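Endoglucanase (Clostridium thermocellum, PDB 2C4X) probably hydrolyses beta-glucan chains such as cellulose as a whole enzyme, of which this piece is the C-terminal PKD domain and the xyloglucan- and beta-glucan-recognising CBM44 module. Local coordinates at residues Y63-K66 and T70-V73; T97-N100 and F105-G108; N126-E129 and E135-L138; M166-W171 and I181-M186; E194-S199 and P225-Q230. The protein carries 1 engineered substitution. All coordinates share one frame; numbering follows the deposited sequence.

How the contacts relate
From the N terminus, contact 1 closes a short loop in the PKD domain, where the segment after strand 60-63 meets strand 69-79. The chain then crosses to the CBM44 module. Contact 2 closes a small loop at its entrance and contact 3 the hairpin of strands 120-127 and 137-145; their centres lie about 9 Å apart and both bind the same calcium ion. Contact 4 joins the two sheets of the sandwich through strands 165-172 and 178-187. Contact 5, touching contact 4 through Tyr184 and Gln230, brings together loops at the end of the sheet that holds strands 178-187, 198-203 and 229-238. All five follow in series; none nests or crosses.

Contact 1: Y63-K66 and T70-V73; sequences YKYK and TYKV
Tyr65 and Tyr71 lay their rings against each other in an offset stack, with centroids 4.3 Å apart and planes inclined by 23°. The two side chains run past one another in opposite directions, so the hydroxyl of each is carried beyond the ring of the other. Tyr65 presents its CD1-CE1 side: CD1 sits over the centre of the Tyr71 ring, and CE1 comes within 3.6 Å of Tyr71 CG. In return, Tyr71 CD2 lies over the rim of the Tyr65 ring. Both first torsions place CG anti to the carbonyl carbon (chi1 -69° in Tyr65, -59° in Tyr71), which sends the rings into the space between the segments. The other face of the Tyr65 ring receives Tyr63 CE2 over its centre, while CD1 of Tyr65 lies in the plane of the Tyr63 ring, at its edge. Tyr65 is thus packed on two faces. Its hydroxyl passes beside strand 69-79, with OH 3.2 Å from Val73 CG2, and is hydrogen-bonded to the backbone O of Phe48; Tyr71 OH is similarly tied to the O of Asn67. Tyrosine suits both places, since a broad ring fills the apolar layer and a terminal hydroxyl can meet a backbone carbonyl at its margin. Phe29 of strand 27-30 and Ile91 of strand 84-93 add further apolar cover to Tyr65. The pair joins the segment following strand 60-63 to strand 69-79 across the interior of the beta-sandwich of the PKD domain, an immunoglobulin-like fold.

Contact 2: T97-N100 and F105-G108; sequences TGDN and FEDG. With CA (calcium ion), chain C; EDO (1,2-ethanediol), chain E.
Asp99 and Glu106 meet through a calcium ion, each supplying one carboxylate oxygen: Asp99 OD2 at 2.5 Å and Glu106 OE2 at 2.4 Å from the metal. The side chains lie roughly perpendicular, with carboxylate planes 47° apart. The cation between them probably offsets the repulsion of two like charges, and the direct touch runs from Asp99 CB to the Glu106 side chain, 3.8 Å to OE2, and not from carboxylate to carboxylate. A bend in the Glu106 chain at chi2 (-63°) turns its carboxylate back toward the metal. Five further ligand atoms come from Asn104, Lys133, Arg136 and Asp248, completing a calcium site of the CBM44 beta-sandwich, probably a structural one, set where the chain enters the module. The second oxygens also have partners: Ser101 OG for Asp99 OD1 and the backbone N of Glu135 for Glu106 OE1, which should restrain both carboxylates from rotating. Away from the metal the segments diverge, and a type I turn runs from Phe105 to Gly108, whose positive phi favours glycine. On this looser side an ethanediol, probably from the crystallisation liquor, accepts from Phe105 N (3.0 Å to its O2) and donates through O1 to OD1 of the exposed Asp107 (2.8 Å).

Contact 3: N126-E129 and E135-L138; sequences NTTE and ERGL. With CA (calcium ion), chain C.
Asn126 has CG anti to its own backbone nitrogen (chi1 -175°), while Arg136 turns CG anti to the carbonyl carbon and stays extended as far as NE; these torsions bring amide oxygen and guanidinium together. They meet at the end of the antiparallel hairpin formed by strands 120-127 and 137-145. Arg136 NH1 donates to Asn126 OD1 over 2.8 Å, with the acceptor near the guanidinium plane but the donor standing 35° above the plane of the amide carbonyl. Thr128 places its CG2 methyl over the centre of one guanidinium face, 3.7 Å from Arg136 CZ, so the group is held at both edge and face. Asn126 suits the site because its other end, ND2, donates to the backbone O of Phe105 and of Thr109. Thr127 and Gly137 form a hydrogen-bonded pair, Thr127 N to Gly137 O being 2.9 Å, and Gly137 N returns a bond to Thr127 O at 3.1 Å. Thr127 also starts an ST turn, its OG1 accepting from Glu129 N where the chain passes from strand to loop. Beyond the last pair, a water joins Thr128 O to Glu135 O. On the next residue, the backbone O of Arg136 binds the calcium ion at 2.4 Å.

Contact 4: M166-W171 and I181-M186; sequences MTFRIW and IQPYIM
Phe168 offers a ring face to Pro183, whose CB stands 3.6 Å from the ring centroid and only 10° off the normal, a well-centred CH-pi contact. Its CG is anti to the carbonyl carbon (chi1 -64°), which turns the ring inward so that its face meets the proline; the two side chains pass one another, pointing opposite ways. Proline suits the place: its compact, rigid ring gives CB to Phe168 and CG to Ile170, whose CD1 is 4.0 Å from Pro183 CG. Strands 166-171 and 181-186 belong to different sheets of the CBM44 beta-sandwich; their axes approach to 9.1 Å, and their directions lie 146° apart, so side chains alone fill the gap between them. At one end Ile170 splits its branches, CG1 carrying CD1 to the proline while CG2 reaches Ile181 CD1 at 3.9 Å. Ile181 has an extended chain, which delivers that terminal methyl. At the other end Met166, present as selenomethionine, bends at chi2 and chi3 to lay SE 4.0 Å from Ile185 CD1, with CE near both CD1 and CG2 of the isoleucine. The flexible selenoether chain can follow the branched surface. Ile215, Ile245 and Ile250 of neighbouring strands extend this buried apolar layer.

Contact 5: E194-S199 and P225-Q230; sequences EVLWNS and PTWPQQ
Segments 194-199 and 225-230 approach with their backbones well apart, Leu196 CA and Gln229 CA being 9.3 Å from each other, so the indole of Trp227 has to bridge the distance. They are mostly loop leading into strands 198-203 and 229-238, and the contact sits at one end of a sheet of the CBM44 beta-sandwich, at the surface of the module. Between those two strands in the sheet runs strand 178-187, which explains the separation: backbone hydrogen bonds join Leu196 to Pro187 and Pro228 to His188. Tryptophan is fitted to such a span by the length of its fused rings, whose six-membered end touches the other segment. With CG anti to the carbonyl carbon (chi1 -77°), Trp227 points this end across the gap. Leu196 comes in nearly square to the indole side chain, its branch point meeting the ring corner, CG to Trp227 CZ3 3.7 Å, with the methyl CD1 close to the same carbon. Its branched apolar end gives the indole an apolar neighbour at the surface of the module. Glu194, an exposed residue, touches the indole with both CB and a carboxylate oxygen, the carboxylate plane standing 83° from that of the indole. Thr189 also touches the Trp227 side chain and accepts, through OG1, from the Glu194 backbone nitrogen. On the Glu194 side the indole corner CH2 is 3.8 Å from CB and equally close to OE1.

Contact 1: Y63-K66 and T70-V73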
# COMPACT_ATOMS: atom_id res chain seq x y z
N TYR A 63 18.39 -6.01 14.00
CA TYR A 63 18.42 -6.67 12.70
C TYR A 63 18.03 -5.71 11.57
O TYR A 63 17.22 -4.80 11.77
CB TYR A 63 17.50 -7.90 12.70
CG TYR A 63 17.78 -8.83 11.55
CD1 TYR A 63 18.93 -9.61 11.54
CD2 TYR A 63 16.93 -8.87 10.44
CE1 TYR A 63 19.23 -10.43 10.47
CE2 TYR A 63 17.22 -9.70 9.36
CZ TYR A 63 18.37 -10.48 9.38
OH TYR A 63 18.68 -11.30 8.32
N LYS A 64 18.60 -5.92 10.38
CA LYS A 64 18.30 -5.14 9.18
C LYS A 64 17.90 -6.06 8.04
O LYS A 64 18.55 -7.07 7.80
CB LYS A 64 19.55 -4.35 8.74
CG LYS A 64 20.09 -3.36 9.74
CD LYS A 64 21.36 -2.68 9.24
CE LYS A 64 22.59 -3.42 9.69
NZ LYS A 64 23.87 -2.69 9.35
N TYR A 65 16.82 -5.70 7.34
CA TYR A 65 16.40 -6.45 6.16
C TYR A 65 16.88 -5.73 4.90
O TYR A 65 16.74 -4.51 4.78
CB TYR A 65 14.88 -6.61 6.12
CG TYR A 65 14.33 -7.52 7.20
CD1 TYR A 65 14.23 -8.89 6.99
CD2 TYR A 65 13.92 -7.00 8.42
CE1 TYR A 65 13.72 -9.74 7.97
CE2 TYR A 65 13.40 -7.84 9.43
CZ TYR A 65 13.30 -9.21 9.19
OH TYR A 65 12.80 -10.05 10.15
N LYS A 66 17.45 -6.48 3.97
CA LYS A 66 18.02 -5.84 2.79
C LYS A 66 16.98 -5.62 1.70
O LYS A 66 17.09 -4.67 0.94
CB LYS A 66 19.23 -6.62 2.27
CG LYS A 66 19.00 -7.52 1.09
CD LYS A 66 20.31 -7.76 0.37
CE LYS A 66 20.23 -8.97 -0.56
NZ LYS A 66 19.95 -10.25 0.17
N THR A 70 7.28 -9.02 3.36
CA THR A 70 6.64 -9.38 4.62
C THR A 70 7.30 -10.64 5.15
O THR A 70 7.29 -11.68 4.50
CB THR A 70 5.12 -9.57 4.41
OG1 THR A 70 4.57 -8.33 3.94
CG2 THR A 70 4.44 -9.95 5.70
N TYR A 71 7.89 -10.52 6.34
CA TYR A 71 8.67 -11.58 6.95
C TYR A 71 8.00 -12.14 8.21
O TYR A 71 7.46 -11.38 9.01
CB TYR A 71 10.07 -11.05 7.29
CG TYR A 71 10.82 -10.53 6.08
CD1 TYR A 71 11.56 -11.39 5.29
CD2 TYR A 71 10.75 -9.17 5.70
CE1 TYR A 71 12.25 -10.93 4.17
CE2 TYR A 71 11.44 -8.69 4.56
CZ TYR A 71 12.18 -9.59 3.81
OH TYR A 71 12.88 -9.17 2.71
N LYS A 72 8.02 -13.46 8.37
CA LYS A 72 7.57 -14.09 9.61
C LYS A 72 8.77 -14.26 10.53
O LYS A 72 9.73 -14.95 10.18
CB LYS A 72 6.94 -15.46 9.33
CG LYS A 72 5.73 -15.41 8.41
CD LYS A 72 5.31 -16.82 7.93
CE LYS A 72 4.45 -17.54 8.94
NZ LYS A 72 3.68 -18.66 8.28
N VAL A 73 8.72 -13.62 11.69
CA VAL A 73 9.81 -13.68 12.67
C VAL A 73 9.36 -14.63 13.77
O VAL A 73 8.34 -14.39 14.41
CB VAL A 73 10.17 -12.28 13.23
CG1 VAL A 73 11.33 -12.38 14.27
CG2 VAL A 73 10.54 -11.34 12.07

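Contact 2: T97-N100 and F105-G108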
# COMPACT_ATOMS: atom_id res chain seq x y z
N THR A 97 14.36 3.59 -0.67
CA THR A 97 14.32 4.52 -1.80
C THR A 97 13.66 3.81 -2.96
O THR A 97 13.52 2.59 -2.96
CB THR A 97 15.74 4.98 -2.23
OG1 THR A 97 16.52 3.85 -2.63
CG2 THR A 97 16.46 5.72 -1.09
N GLY A 98 13.27 4.57 -3.97
CA GLY A 98 12.64 3.99 -5.15
C GLY A 98 11.18 3.61 -4.94
O GLY A 98 10.63 3.78 -3.85
N ASP A 99 10.57 3.08 -5.99
CA ASP A 99 9.15 2.76 -6.01
C ASP A 99 8.96 1.63 -7.01
O ASP A 99 9.08 1.83 -8.22
CB ASP A 99 8.36 4.00 -6.43
CG ASP A 99 6.85 3.81 -6.39
OD1 ASP A 99 6.35 2.68 -6.15
OD2 ASP A 99 6.14 4.81 -6.61
N ASN A 100 8.68 0.43 -6.50
CA ASN A 100 8.48 -0.76 -7.32
C ASN A 100 7.00 -1.04 -7.64
O ASN A 100 6.64 -2.15 -8.04
CB ASN A 100 9.14 -1.98 -6.67
CG ASN A 100 10.65 -1.84 -6.54
OD1 ASN A 100 11.24 -2.17 -5.49
ND2 ASN A 100 11.30 -1.34 -7.60
N PHE A 105 5.77 5.67 -11.80
CA PHE A 105 6.06 6.94 -12.49
C PHE A 105 7.51 7.44 -12.38
O PHE A 105 7.80 8.60 -12.67
CB PHE A 105 5.05 8.01 -12.08
CG PHE A 105 3.62 7.57 -12.25
CD1 PHE A 105 3.07 7.44 -13.52
CD2 PHE A 105 2.85 7.24 -11.14
CE1 PHE A 105 1.76 7.00 -13.70
CE2 PHE A 105 1.52 6.81 -11.30
CZ PHE A 105 0.98 6.69 -12.58
N GLU A 106 8.42 6.53 -12.02
CA GLU A 106 9.84 6.88 -11.82
C GLU A 106 10.62 7.02 -13.13
O GLU A 106 11.75 7.53 -13.13
CB GLU A 106 10.53 5.87 -10.89
CG GLU A 106 9.86 5.70 -9.52
CD GLU A 106 9.88 6.98 -8.68
OE1 GLU A 106 10.94 7.62 -8.57
OE2 GLU A 106 8.83 7.35 -8.13
N ASP A 107 10.03 6.59 -14.24
CA ASP A 107 10.67 6.74 -15.56
C ASP A 107 10.36 8.09 -16.22
O ASP A 107 10.83 8.36 -17.32
CB ASP A 107 10.33 5.56 -16.49
CG ASP A 107 8.86 5.52 -16.91
OD1 ASP A 107 8.06 6.39 -16.49
OD2 ASP A 107 8.50 4.59 -17.67
N GLY A 108 9.58 8.93 -15.54
CA GLY A 108 9.29 10.29 -16.01
C GLY A 108 8.11 10.38 -16.97
O GLY A 108 7.76 11.46 -17.44
CA CA C . 6.51 7.13 -7.46
C1 EDO E . 5.50 4.19 -16.25
O1 EDO E . 5.52 5.56 -15.83
C2 EDO E . 4.64 3.36 -15.31
O2 EDO E . 4.99 3.67 -13.96

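Contact 3: N126-E129 and E135-L138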
# COMPACT_ATOMS: atom_id res chain seq x y z
N ASN A 126 3.98 14.33 -15.27
CA ASN A 126 4.86 13.64 -14.35
C ASN A 126 5.67 14.67 -13.54
O ASN A 126 6.34 15.53 -14.11
CB ASN A 126 5.78 12.67 -15.10
CG ASN A 126 6.64 11.83 -14.16
OD1 ASN A 126 7.46 12.37 -13.42
ND2 ASN A 126 6.45 10.52 -14.19
N THR A 127 5.59 14.56 -12.22
CA THR A 127 6.09 15.60 -11.32
C THR A 127 7.06 15.08 -10.25
O THR A 127 7.01 13.91 -9.88
CB THR A 127 4.92 16.34 -10.61
OG1 THR A 127 5.43 17.46 -9.87
CG2 THR A 127 4.17 15.41 -9.65
N THR A 128 7.94 15.96 -9.77
CA THR A 128 8.77 15.69 -8.60
C THR A 128 8.28 16.50 -7.39
O THR A 128 8.86 16.39 -6.30
CB THR A 128 10.27 16.02 -8.86
OG1 THR A 128 10.41 17.38 -9.26
CG2 THR A 128 10.87 15.11 -9.93
N GLU A 129 7.23 17.30 -7.57
CA GLU A 129 6.73 18.19 -6.52
C GLU A 129 6.19 17.43 -5.31
O GLU A 129 6.47 17.79 -4.16
CB GLU A 129 5.67 19.15 -7.07
CG GLU A 129 6.25 20.25 -7.96
CD GLU A 129 5.20 21.08 -8.69
OE1 GLU A 129 3.99 20.88 -8.47
OE2 GLU A 129 5.61 21.95 -9.50
N GLU A 135 10.77 9.34 -6.21
CA GLU A 135 10.93 10.77 -6.44
C GLU A 135 9.81 11.38 -7.28
O GLU A 135 9.65 12.60 -7.31
CB GLU A 135 12.30 11.05 -7.05
CG GLU A 135 13.48 10.74 -6.10
CD GLU A 135 14.80 10.61 -6.83
OE1 GLU A 135 14.79 10.23 -8.03
OE2 GLU A 135 15.86 10.89 -6.22
N ARG A 136 9.01 10.54 -7.93
CA ARG A 136 8.05 11.03 -8.92
C ARG A 136 6.64 10.46 -8.78
O ARG A 136 6.43 9.43 -8.15
CB ARG A 136 8.57 10.75 -10.33
CG ARG A 136 9.84 11.49 -10.69
CD ARG A 136 10.30 11.17 -12.09
NE ARG A 136 11.35 12.09 -12.49
CZ ARG A 136 11.15 13.26 -13.10
NH1 ARG A 136 9.92 13.66 -13.40
NH2 ARG A 136 12.20 14.02 -13.41
N GLY A 137 5.67 11.17 -9.36
CA GLY A 137 4.28 10.73 -9.43
C GLY A 137 3.59 11.54 -10.50
O GLY A 137 4.25 12.19 -11.31
N LEU A 138 2.26 11.51 -10.50
CA LEU A 138 1.47 12.34 -11.42
C LEU A 138 0.93 13.57 -10.72
O LEU A 138 0.62 13.53 -9.52
CB LEU A 138 0.32 11.55 -12.06
CG LEU A 138 0.68 10.40 -13.01
CD1 LEU A 138 -0.57 9.79 -13.64
CD2 LEU A 138 1.68 10.85 -14.09
CA CA C . 6.51 7.13 -7.46
O HOH W 1 10.78 14.27 -5.78

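Contact 4: M166-W171 and I181-M186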
# COMPACT_ATOMS: atom_id res chain seq x y z
N MSE A 166 -6.54 -3.55 -6.24
CA MSE A 166 -5.61 -2.46 -6.56
C MSE A 166 -5.58 -1.47 -5.41
O MSE A 166 -6.61 -1.19 -4.79
CB MSE A 166 -6.08 -1.73 -7.82
CG MSE A 166 -5.97 -2.52 -9.11
SE MSE A 166 -7.38 -1.97 -10.37
CE MSE A 166 -8.79 -3.15 -9.65
N THR A 167 -4.40 -0.91 -5.14
CA THR A 167 -4.22 0.15 -4.16
C THR A 167 -3.79 1.45 -4.86
O THR A 167 -2.78 1.47 -5.57
CB THR A 167 -3.17 -0.25 -3.09
OG1 THR A 167 -3.63 -1.41 -2.40
CG2 THR A 167 -2.93 0.86 -2.09
N PHE A 168 -4.57 2.51 -4.67
CA PHE A 168 -4.27 3.83 -5.22
C PHE A 168 -3.80 4.73 -4.09
O PHE A 168 -4.29 4.62 -2.96
CB PHE A 168 -5.53 4.46 -5.83
CG PHE A 168 -6.09 3.73 -7.02
CD1 PHE A 168 -6.78 2.51 -6.86
CD2 PHE A 168 -5.97 4.27 -8.30
CE1 PHE A 168 -7.32 1.84 -7.97
CE2 PHE A 168 -6.51 3.61 -9.42
CZ PHE A 168 -7.19 2.39 -9.25
N ARG A 169 -2.85 5.62 -4.38
CA ARG A 169 -2.50 6.70 -3.46
C ARG A 169 -2.80 8.05 -4.11
O ARG A 169 -2.28 8.37 -5.18
CB ARG A 169 -1.03 6.62 -3.00
CG ARG A 169 -0.79 5.54 -1.97
CD ARG A 169 -0.49 4.18 -2.59
NE ARG A 169 -0.14 3.20 -1.56
CZ ARG A 169 0.55 2.08 -1.77
NH1 ARG A 169 0.98 1.77 -2.99
NH2 ARG A 169 0.81 1.26 -0.76
N ILE A 170 -3.64 8.84 -3.45
CA ILE A 170 -4.16 10.08 -4.03
C ILE A 170 -4.03 11.21 -3.02
O ILE A 170 -4.59 11.13 -1.92
CB ILE A 170 -5.65 9.92 -4.48
CG1 ILE A 170 -5.84 8.64 -5.31
CG2 ILE A 170 -6.13 11.14 -5.28
CD1 ILE A 170 -7.31 8.22 -5.52
N TRP A 171 -3.29 12.25 -3.38
CA TRP A 171 -3.16 13.44 -2.56
C TRP A 171 -4.28 14.40 -2.95
O TRP A 171 -4.31 14.91 -4.07
CB TRP A 171 -1.79 14.09 -2.78
CG TRP A 171 -1.36 15.05 -1.71
CD1 TRP A 171 -0.58 14.76 -0.62
CD2 TRP A 171 -1.66 16.46 -1.62
NE1 TRP A 171 -0.39 15.89 0.14
CE2 TRP A 171 -1.04 16.95 -0.45
CE3 TRP A 171 -2.40 17.34 -2.42
CZ2 TRP A 171 -1.13 18.29 -0.05
CZ3 TRP A 171 -2.49 18.68 -2.02
CH2 TRP A 171 -1.85 19.14 -0.85
N ILE A 181 -14.68 11.77 -5.04
CA ILE A 181 -13.59 11.25 -5.83
C ILE A 181 -13.70 9.72 -5.80
O ILE A 181 -14.16 9.15 -4.80
CB ILE A 181 -12.22 11.76 -5.28
CG1 ILE A 181 -11.08 11.41 -6.22
CG2 ILE A 181 -11.97 11.27 -3.84
CD1 ILE A 181 -9.84 12.26 -6.01
N GLN A 182 -13.33 9.06 -6.89
CA GLN A 182 -13.41 7.60 -6.93
C GLN A 182 -12.46 6.93 -7.90
O GLN A 182 -12.57 7.14 -9.12
CB GLN A 182 -14.86 7.12 -7.15
CG GLN A 182 -15.52 7.52 -8.46
CD GLN A 182 -16.98 7.11 -8.50
OE1 GLN A 182 -17.40 6.18 -7.81
NE2 GLN A 182 -17.77 7.82 -9.31
N PRO A 183 -11.55 6.08 -7.38
CA PRO A 183 -10.82 5.17 -8.25
C PRO A 183 -11.83 4.22 -8.86
O PRO A 183 -12.81 3.85 -8.19
CB PRO A 183 -9.91 4.40 -7.29
CG PRO A 183 -9.90 5.19 -6.03
CD PRO A 183 -11.20 5.89 -5.96
N TYR A 184 -11.62 3.84 -10.11
CA TYR A 184 -12.52 2.93 -10.78
C TYR A 184 -11.80 2.00 -11.72
O TYR A 184 -10.68 2.28 -12.17
CB TYR A 184 -13.62 3.69 -11.54
CG TYR A 184 -13.12 4.44 -12.76
CD1 TYR A 184 -13.07 3.82 -14.02
CD2 TYR A 184 -12.75 5.78 -12.67
CE1 TYR A 184 -12.63 4.51 -15.15
CE2 TYR A 184 -12.31 6.48 -13.78
CZ TYR A 184 -12.25 5.85 -15.01
OH TYR A 184 -11.82 6.57 -16.10
N ILE A 185 -12.45 0.88 -11.99
CA ILE A 185 -12.06 0.02 -13.10
C ILE A 185 -13.32 -0.36 -13.86
O ILE A 185 -14.34 -0.78 -13.28
CB ILE A 185 -11.23 -1.21 -12.67
CG1 ILE A 185 -10.67 -1.91 -13.92
CG2 ILE A 185 -12.06 -2.16 -11.80
CD1 ILE A 185 -9.44 -2.72 -13.69
N MSE A 186 -13.26 -0.17 -15.17
CA MSE A 186 -14.41 -0.31 -16.03
C MSE A 186 -14.11 -1.28 -17.18
O MSE A 186 -13.65 -0.86 -18.24
CB MSE A 186 -14.81 1.08 -16.56
CG MSE A 186 -16.05 1.08 -17.44
SE MSE A 186 -16.70 2.89 -17.84
CE MSE A 186 -15.04 3.65 -18.46

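Contact 5: E194-S199 and P225-Q230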
# COMPACT_ATOMS: atom_id res chain seq x y z
N GLU A 194 -21.51 -3.46 -23.73
CA GLU A 194 -21.70 -3.81 -22.33
C GLU A 194 -20.57 -3.23 -21.52
O GLU A 194 -19.40 -3.40 -21.87
CB GLU A 194 -21.73 -5.33 -22.13
CG GLU A 194 -22.88 -6.02 -22.84
CD GLU A 194 -22.78 -7.51 -22.79
OE1 GLU A 194 -22.84 -8.09 -21.68
OE2 GLU A 194 -22.65 -8.12 -23.87
N VAL A 195 -20.92 -2.56 -20.43
CA VAL A 195 -19.96 -1.88 -19.59
C VAL A 195 -20.21 -2.27 -18.13
O VAL A 195 -21.36 -2.34 -17.68
CB VAL A 195 -20.10 -0.35 -19.79
CG1 VAL A 195 -19.15 0.41 -18.90
CG2 VAL A 195 -19.91 0.02 -21.26
N LEU A 196 -19.13 -2.55 -17.39
CA LEU A 196 -19.24 -2.83 -15.96
C LEU A 196 -18.55 -1.74 -15.17
O LEU A 196 -17.42 -1.39 -15.46
CB LEU A 196 -18.63 -4.19 -15.60
CG LEU A 196 -19.07 -5.41 -16.42
CD1 LEU A 196 -18.31 -6.66 -15.96
CD2 LEU A 196 -20.57 -5.64 -16.33
N TRP A 197 -19.23 -1.23 -14.16
CA TRP A 197 -18.66 -0.16 -13.35
C TRP A 197 -18.29 -0.66 -11.96
O TRP A 197 -19.14 -1.16 -11.22
CB TRP A 197 -19.64 1.01 -13.27
CG TRP A 197 -19.12 2.17 -12.48
CD1 TRP A 197 -19.45 2.51 -11.21
CD2 TRP A 197 -18.16 3.14 -12.92
NE1 TRP A 197 -18.77 3.63 -10.82
CE2 TRP A 197 -17.96 4.04 -11.85
CE3 TRP A 197 -17.44 3.34 -14.10
CZ2 TRP A 197 -17.09 5.12 -11.93
CZ3 TRP A 197 -16.57 4.41 -14.19
CH2 TRP A 197 -16.40 5.29 -13.10
N ASN A 198 -17.00 -0.56 -11.65
CA ASN A 198 -16.49 -0.86 -10.31
C ASN A 198 -15.73 0.35 -9.80
O ASN A 198 -14.85 0.87 -10.49
CB ASN A 198 -15.56 -2.07 -10.35
CG ASN A 198 -16.19 -3.26 -11.04
OD1 ASN A 198 -16.95 -4.00 -10.43
ND2 ASN A 198 -15.92 -3.41 -12.33
N SER A 199 -16.06 0.81 -8.59
CA SER A 199 -15.40 2.00 -8.05
C SER A 199 -15.39 2.01 -6.53
O SER A 199 -16.15 1.30 -5.89
CB SER A 199 -16.06 3.28 -8.58
OG SER A 199 -17.28 3.53 -7.89
N PRO A 225 -12.32 -12.16 -18.20
CA PRO A 225 -10.90 -11.75 -18.24
C PRO A 225 -10.42 -11.22 -19.60
O PRO A 225 -9.37 -10.59 -19.68
CB PRO A 225 -10.15 -13.03 -17.86
CG PRO A 225 -11.07 -14.15 -18.21
CD PRO A 225 -12.47 -13.62 -18.02
N THR A 226 -11.20 -11.46 -20.66
CA THR A 226 -10.82 -11.04 -22.01
C THR A 226 -11.28 -9.62 -22.37
O THR A 226 -10.83 -9.06 -23.37
CB THR A 226 -11.31 -12.05 -23.08
OG1 THR A 226 -12.74 -12.13 -23.04
CG2 THR A 226 -10.73 -13.44 -22.82
N TRP A 227 -12.15 -9.04 -21.55
CA TRP A 227 -12.71 -7.71 -21.81
C TRP A 227 -11.66 -6.65 -21.59
O TRP A 227 -10.99 -6.67 -20.54
CB TRP A 227 -13.91 -7.43 -20.90
CG TRP A 227 -15.19 -8.13 -21.29
CD1 TRP A 227 -15.32 -9.21 -22.12
CD2 TRP A 227 -16.51 -7.80 -20.85
NE1 TRP A 227 -16.65 -9.56 -22.23
CE2 TRP A 227 -17.39 -8.71 -21.45
CE3 TRP A 227 -17.03 -6.80 -20.00
CZ2 TRP A 227 -18.78 -8.67 -21.24
CZ3 TRP A 227 -18.40 -6.75 -19.80
CH2 TRP A 227 -19.26 -7.68 -20.41
N PRO A 228 -11.49 -5.72 -22.56
CA PRO A 228 -10.61 -4.58 -22.31
C PRO A 228 -11.11 -3.79 -21.10
O PRO A 228 -12.30 -3.84 -20.77
CB PRO A 228 -10.70 -3.77 -23.61
CG PRO A 228 -11.93 -4.25 -24.30
CD PRO A 228 -12.08 -5.68 -23.91
N GLN A 229 -10.19 -3.10 -20.43
CA GLN A 229 -10.50 -2.40 -19.18
C GLN A 229 -10.02 -0.97 -19.20
O GLN A 229 -8.91 -0.68 -19.69
CB GLN A 229 -9.82 -3.12 -18.00
CG GLN A 229 -10.17 -4.58 -17.86
CD GLN A 229 -9.23 -5.32 -16.91
OE1 GLN A 229 -8.16 -4.83 -16.56
NE2 GLN A 229 -9.63 -6.53 -16.52
N GLN A 230 -10.84 -0.06 -18.68
CA GLN A 230 -10.37 1.29 -18.38
C GLN A 230 -10.23 1.41 -16.87
O GLN A 230 -11.18 1.16 -16.13
CB GLN A 230 -11.34 2.34 -18.91
CG GLN A 230 -10.87 3.77 -18.70
CD GLN A 230 -11.84 4.79 -19.24
OE1 GLN A 230 -12.35 5.63 -18.50
NE2 GLN A 230 -12.13 4.71 -20.54